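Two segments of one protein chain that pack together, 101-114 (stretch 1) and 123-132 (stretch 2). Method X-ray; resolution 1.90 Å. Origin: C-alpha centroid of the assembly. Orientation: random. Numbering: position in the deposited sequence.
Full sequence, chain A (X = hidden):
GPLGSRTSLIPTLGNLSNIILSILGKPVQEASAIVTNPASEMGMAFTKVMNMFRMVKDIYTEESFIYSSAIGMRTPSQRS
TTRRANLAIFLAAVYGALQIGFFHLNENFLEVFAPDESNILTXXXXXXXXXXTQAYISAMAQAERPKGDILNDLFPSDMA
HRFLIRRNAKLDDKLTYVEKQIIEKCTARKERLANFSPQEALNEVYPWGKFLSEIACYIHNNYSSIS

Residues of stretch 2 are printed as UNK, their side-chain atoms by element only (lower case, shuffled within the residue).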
# COMPACT_ATOMS: atom_id res chain seq x y z
N GLY A 101 -21.70 6.77 6.06
CA GLY A 101 -22.93 6.93 6.80
C GLY A 101 -23.78 5.68 6.77
O GLY A 101 -23.61 4.79 5.93
N PHE A 102 -24.70 5.60 7.73
CA PHE A 102 -25.55 4.42 7.83
C PHE A 102 -26.41 4.23 6.59
O PHE A 102 -26.70 3.09 6.22
CB PHE A 102 -26.45 4.52 9.07
CG PHE A 102 -25.81 4.05 10.33
CD1 PHE A 102 -25.56 2.71 10.55
CD2 PHE A 102 -25.48 4.96 11.34
CE1 PHE A 102 -24.97 2.26 11.74
CE2 PHE A 102 -24.92 4.52 12.54
CZ PHE A 102 -24.64 3.17 12.73
N PHE A 103 -26.80 5.31 5.92
CA PHE A 103 -27.57 5.16 4.69
C PHE A 103 -26.79 4.32 3.68
O PHE A 103 -27.37 3.45 3.02
CB PHE A 103 -27.91 6.53 4.08
CG PHE A 103 -28.55 6.45 2.72
CD1 PHE A 103 -27.78 6.28 1.56
CD2 PHE A 103 -29.93 6.51 2.59
CE1 PHE A 103 -28.38 6.19 0.32
CE2 PHE A 103 -30.53 6.42 1.35
CZ PHE A 103 -29.76 6.25 0.21
N HIS A 104 -25.48 4.56 3.55
CA HIS A 104 -24.67 3.83 2.58
C HIS A 104 -24.38 2.42 3.04
O HIS A 104 -24.25 1.52 2.21
CB HIS A 104 -23.35 4.55 2.29
CG HIS A 104 -23.51 5.75 1.42
ND1 HIS A 104 -23.13 7.01 1.82
CD2 HIS A 104 -24.06 5.89 0.19
CE1 HIS A 104 -23.41 7.87 0.86
NE2 HIS A 104 -23.97 7.22 -0.14
N LEU A 105 -24.21 2.22 4.35
CA LEU A 105 -24.04 0.86 4.87
C LEU A 105 -25.26 0.01 4.54
O LEU A 105 -25.13 -1.13 4.06
CB LEU A 105 -23.77 0.90 6.38
CG LEU A 105 -22.46 1.59 6.78
CD1 LEU A 105 -22.19 1.42 8.26
CD2 LEU A 105 -21.30 1.08 5.95
N ASN A 106 -26.45 0.55 4.77
CA ASN A 106 -27.68 -0.18 4.48
C ASN A 106 -27.84 -0.47 2.99
O ASN A 106 -28.16 -1.59 2.60
CB ASN A 106 -28.89 0.59 4.99
CG ASN A 106 -30.18 -0.09 4.64
OD1 ASN A 106 -30.42 -1.22 5.06
ND2 ASN A 106 -31.00 0.56 3.85
N GLU A 107 -27.62 0.55 2.14
CA GLU A 107 -27.84 0.38 0.70
C GLU A 107 -26.91 -0.67 0.10
O GLU A 107 -27.29 -1.36 -0.85
CB GLU A 107 -27.63 1.72 -0.01
CG GLU A 107 -27.72 1.67 -1.53
CD GLU A 107 -27.87 3.06 -2.13
OE1 GLU A 107 -26.83 3.71 -2.40
OE2 GLU A 107 -29.03 3.51 -2.31
N ASN A 108 -25.70 -0.78 0.63
CA ASN A 108 -24.67 -1.67 0.11
C ASN A 108 -24.54 -2.98 0.88
O ASN A 108 -23.67 -3.78 0.53
CB ASN A 108 -23.32 -0.94 0.11
CG ASN A 108 -23.26 0.19 -0.92
OD1 ASN A 108 -22.96 -0.05 -2.09
ND2 ASN A 108 -23.52 1.42 -0.48
N PHE A 109 -25.37 -3.21 1.91
CA PHE A 109 -25.15 -4.36 2.79
C PHE A 109 -25.14 -5.67 2.01
O PHE A 109 -24.25 -6.50 2.18
CB PHE A 109 -26.21 -4.40 3.89
CG PHE A 109 -26.06 -5.58 4.82
CD1 PHE A 109 -25.24 -5.50 5.93
CD2 PHE A 109 -26.71 -6.77 4.56
CE1 PHE A 109 -25.09 -6.59 6.79
CE2 PHE A 109 -26.57 -7.85 5.41
CZ PHE A 109 -25.75 -7.76 6.51
N LEU A 110 -26.14 -5.90 1.16
CA LEU A 110 -26.20 -7.17 0.45
C LEU A 110 -25.05 -7.32 -0.55
O LEU A 110 -24.57 -8.43 -0.77
CB LEU A 110 -27.55 -7.31 -0.25
CG LEU A 110 -28.74 -7.47 0.71
CD1 LEU A 110 -30.06 -7.48 -0.05
CD2 LEU A 110 -28.60 -8.71 1.59
N GLU A 111 -24.60 -6.22 -1.16
CA GLU A 111 -23.48 -6.33 -2.08
C GLU A 111 -22.19 -6.66 -1.34
O GLU A 111 -21.32 -7.35 -1.87
CB GLU A 111 -23.33 -5.02 -2.86
CG GLU A 111 -22.15 -5.01 -3.81
CD GLU A 111 -22.35 -5.95 -4.98
OE1 GLU A 111 -23.47 -5.97 -5.55
OE2 GLU A 111 -21.40 -6.66 -5.33
N VAL A 112 -22.08 -6.23 -0.09
CA VAL A 112 -20.88 -6.47 0.71
C VAL A 112 -20.88 -7.89 1.28
O VAL A 112 -19.86 -8.58 1.26
CB VAL A 112 -20.79 -5.40 1.82
CG1 VAL A 112 -19.70 -5.73 2.82
CG2 VAL A 112 -20.56 -4.03 1.20
N PHE A 113 -22.03 -8.36 1.77
CA PHE A 113 -22.07 -9.64 2.47
C PHE A 113 -22.61 -10.78 1.63
O PHE A 113 -22.34 -11.94 1.96
CB PHE A 113 -22.92 -9.52 3.75
CG PHE A 113 -22.27 -8.68 4.82
CD1 PHE A 113 -22.41 -7.31 4.81
CD2 PHE A 113 -21.50 -9.28 5.81
CE1 PHE A 113 -21.81 -6.54 5.80
CE2 PHE A 113 -20.90 -8.51 6.80
CZ PHE A 113 -21.04 -7.13 6.79
N ALA A 114 -23.35 -10.49 0.56
CA ALA A 114 -23.87 -11.51 -0.36
C ALA A 114 -23.61 -11.08 -1.81
O ALA A 114 -24.54 -10.86 -2.60
CB ALA A 114 -25.36 -11.75 -0.11
N UNK A 123 -28.26 -15.97 8.79
CA UNK A 123 -27.47 -15.08 9.64
C UNK A 123 -27.16 -13.75 8.95
O UNK A 123 -27.00 -12.74 9.64
o UNK A 123 -26.89 -16.61 12.18
n UNK A 123 -26.15 -18.11 10.67
c UNK A 123 -26.43 -16.87 11.06
c UNK A 123 -26.18 -15.77 10.05
N UNK A 124 -27.02 -13.75 7.62
CA UNK A 124 -26.93 -12.48 6.89
C UNK A 124 -28.20 -11.67 7.08
O UNK A 124 -28.14 -10.45 7.28
n UNK A 124 -24.14 -13.99 3.09
c UNK A 124 -26.72 -12.75 5.40
o UNK A 124 -26.37 -14.10 2.99
c UNK A 124 -25.38 -13.37 5.06
c UNK A 124 -25.34 -13.86 3.62
N UNK A 125 -29.36 -12.33 7.00
CA UNK A 125 -30.62 -11.65 7.19
C UNK A 125 -30.74 -11.04 8.57
O UNK A 125 -31.19 -9.89 8.72
N UNK A 126 -30.37 -11.80 9.61
CA UNK A 126 -30.40 -11.25 10.96
C UNK A 126 -29.48 -10.05 11.09
O UNK A 126 -29.84 -9.04 11.70
o UNK A 126 -31.00 -13.35 11.98
c UNK A 126 -30.00 -12.33 11.97
c UNK A 126 -29.87 -11.73 13.38
N UNK A 127 -28.28 -10.14 10.51
CA UNK A 127 -27.36 -9.01 10.52
C UNK A 127 -27.94 -7.80 9.78
O UNK A 127 -27.79 -6.66 10.22
c UNK A 127 -24.67 -8.56 11.85
c UNK A 127 -23.57 -9.40 9.70
c UNK A 127 -24.78 -8.67 10.31
c UNK A 127 -26.03 -9.42 9.91
N UNK A 128 -28.58 -8.04 8.62
CA UNK A 128 -29.26 -6.98 7.88
C UNK A 128 -30.26 -6.24 8.77
O UNK A 128 -30.30 -5.00 8.79
c UNK A 128 -29.63 -5.53 5.31
c UNK A 128 -30.81 -5.19 3.27
c UNK A 128 -31.20 -7.15 4.56
o UNK A 128 -31.07 -4.43 2.16
c UNK A 128 -29.99 -7.62 6.70
c UNK A 128 -31.46 -6.38 3.44
c UNK A 128 -29.91 -4.76 4.20
c UNK A 128 -30.28 -6.75 5.50
N UNK A 129 -31.11 -6.99 9.47
CA UNK A 129 -32.15 -6.39 10.30
C UNK A 129 -31.55 -5.53 11.41
O UNK A 129 -32.09 -4.45 11.71
c UNK A 129 -33.76 -9.19 13.59
c UNK A 129 -34.11 -6.99 11.88
c UNK A 129 -33.03 -7.49 10.91
s UNK A 129 -35.02 -8.38 12.65
N UNK A 130 -30.49 -6.01 12.07
CA UNK A 130 -29.87 -5.24 13.14
C UNK A 130 -29.16 -4.01 12.59
O UNK A 130 -29.13 -2.96 13.24
c UNK A 130 -29.50 -7.30 14.70
c UNK A 130 -28.88 -6.10 13.93
o UNK A 130 -30.59 -5.74 16.20
o UNK A 130 -31.41 -7.77 16.08
c UNK A 130 -30.57 -6.90 15.73
N UNK A 131 -28.54 -4.12 11.42
CA UNK A 131 -27.97 -2.94 10.80
C UNK A 131 -29.04 -1.88 10.57
O UNK A 131 -28.84 -0.70 10.89
c UNK A 131 -27.29 -3.30 9.47
c UNK A 131 -25.65 -1.36 9.53
c UNK A 131 -26.21 -2.48 7.37
c UNK A 131 -26.76 -2.06 8.73
N UNK A 132 -30.17 -2.27 9.97
CA UNK A 132 -31.24 -1.31 9.72
C UNK A 132 -31.72 -0.69 11.04
O UNK A 132 -31.99 0.52 11.10
c UNK A 132 -32.05 -2.49 7.57
n UNK A 132 -32.89 -2.47 4.68
c UNK A 132 -32.97 -3.71 5.49
c UNK A 132 -33.17 -3.38 6.99
c UNK A 132 -32.41 -2.00 9.00
O HOH W 1 -28.25 -3.99 0.79
O HOH W 2 -30.80 -2.03 2.09

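Position 123 carries two side-chain carbons, the second bearing one oxygen and one nitrogen, which is the short amide of asparagine. N123 is exposed and touches nothing on stretch 1, a place where a polar group can simply face solvent.

Position 124 has three carbons, the third holding an oxygen and a nitrogen, and this amide reaches F113 and A114: the longer amide, glutamine. Its CB points toward stretch 1, and the extra carbon carries the amide to the C-terminal end of the opposing helix. There Q124 NE2 lies 3.0 Å from F113 O, but the angle is too poor for a hydrogen bond; the nitrogen finds its partner elsewhere in the structure. Q124 OE1 sits 4.0 Å from A114 CB.

Position 125 has no side-chain atoms and is therefore glycine. G125 is buried and makes no contact with stretch 1; a CB here would point away from it.

At position 126 one carbon carries an oxygen and a second carbon, the branched hydroxyl side chain of threonine. T126 also points away from stretch 1.

Position 127 shows four carbons forked at the second, pointing toward stretch 1 and meeting the rings of F109 and F113. The fork after one unbranched carbon identifies leucine. L127 CB lies 3.8 Å from F109 CZ, and L127 CD2 lies 4.0 Å from F113 CE2, so this one apolar side chain meets two aromatic rings.

Position 128 has one carbon leading to a six-carbon ring that bears an oxygen and lies by F109 and L110, so it is tyrosine. The Y128 and F109 rings are nearly parallel, at 10°, but slid apart, with centroids separated by 4.9 Å; Y128 CA instead lies over the F109 face, 4.0 Å from its centroid. L110 CD2 covers one face of the tyrosine ring. A phenyl ring could supply these apolar surfaces, but the hydroxyl adds polar reach: Y128 OH lies 3.2 Å from the oxygen of water 1 and 2.4 Å from that of water 2, and both waters donate to N106 O.

Position 129 is an unbranched run of two carbons, a sulfur and a carbon: methionine. M129 is buried, but out of reach of stretch 1.

Position 130 has three carbons, the last with two oxygens, hence glutamate. E130 is likewise out of reach, and its carboxylate oxygens are hydrogen-bonded elsewhere in the structure.

Position 131 again has four carbons forked at the second, set among F102, L105, N106 and F109: a leucine. L131 CD2 lies 3.5 Å from F109 CD1, and L131 CD1 is at the edge of the F102 ring.

Position 132 has four carbons in a row ending in a nitrogen that reaches N106: lysine. Its CB points sideways, but the long chain lets K132 NZ donate to N106 OD1 at 2.8 Å.

The helices run antiparallel, at 170°, with axes 10.1 Å apart at closest approach. F109 and L131 are reciprocal knobs, each filling a hole in the other helix. Along one flank of this apolar centre, the lysine–asparagine hydrogen bond and two waters satisfy polar groups, including L110 N, which donates to water 1 where the helix is kinked.

Stretch 2 123-132: NQGTLYMELK
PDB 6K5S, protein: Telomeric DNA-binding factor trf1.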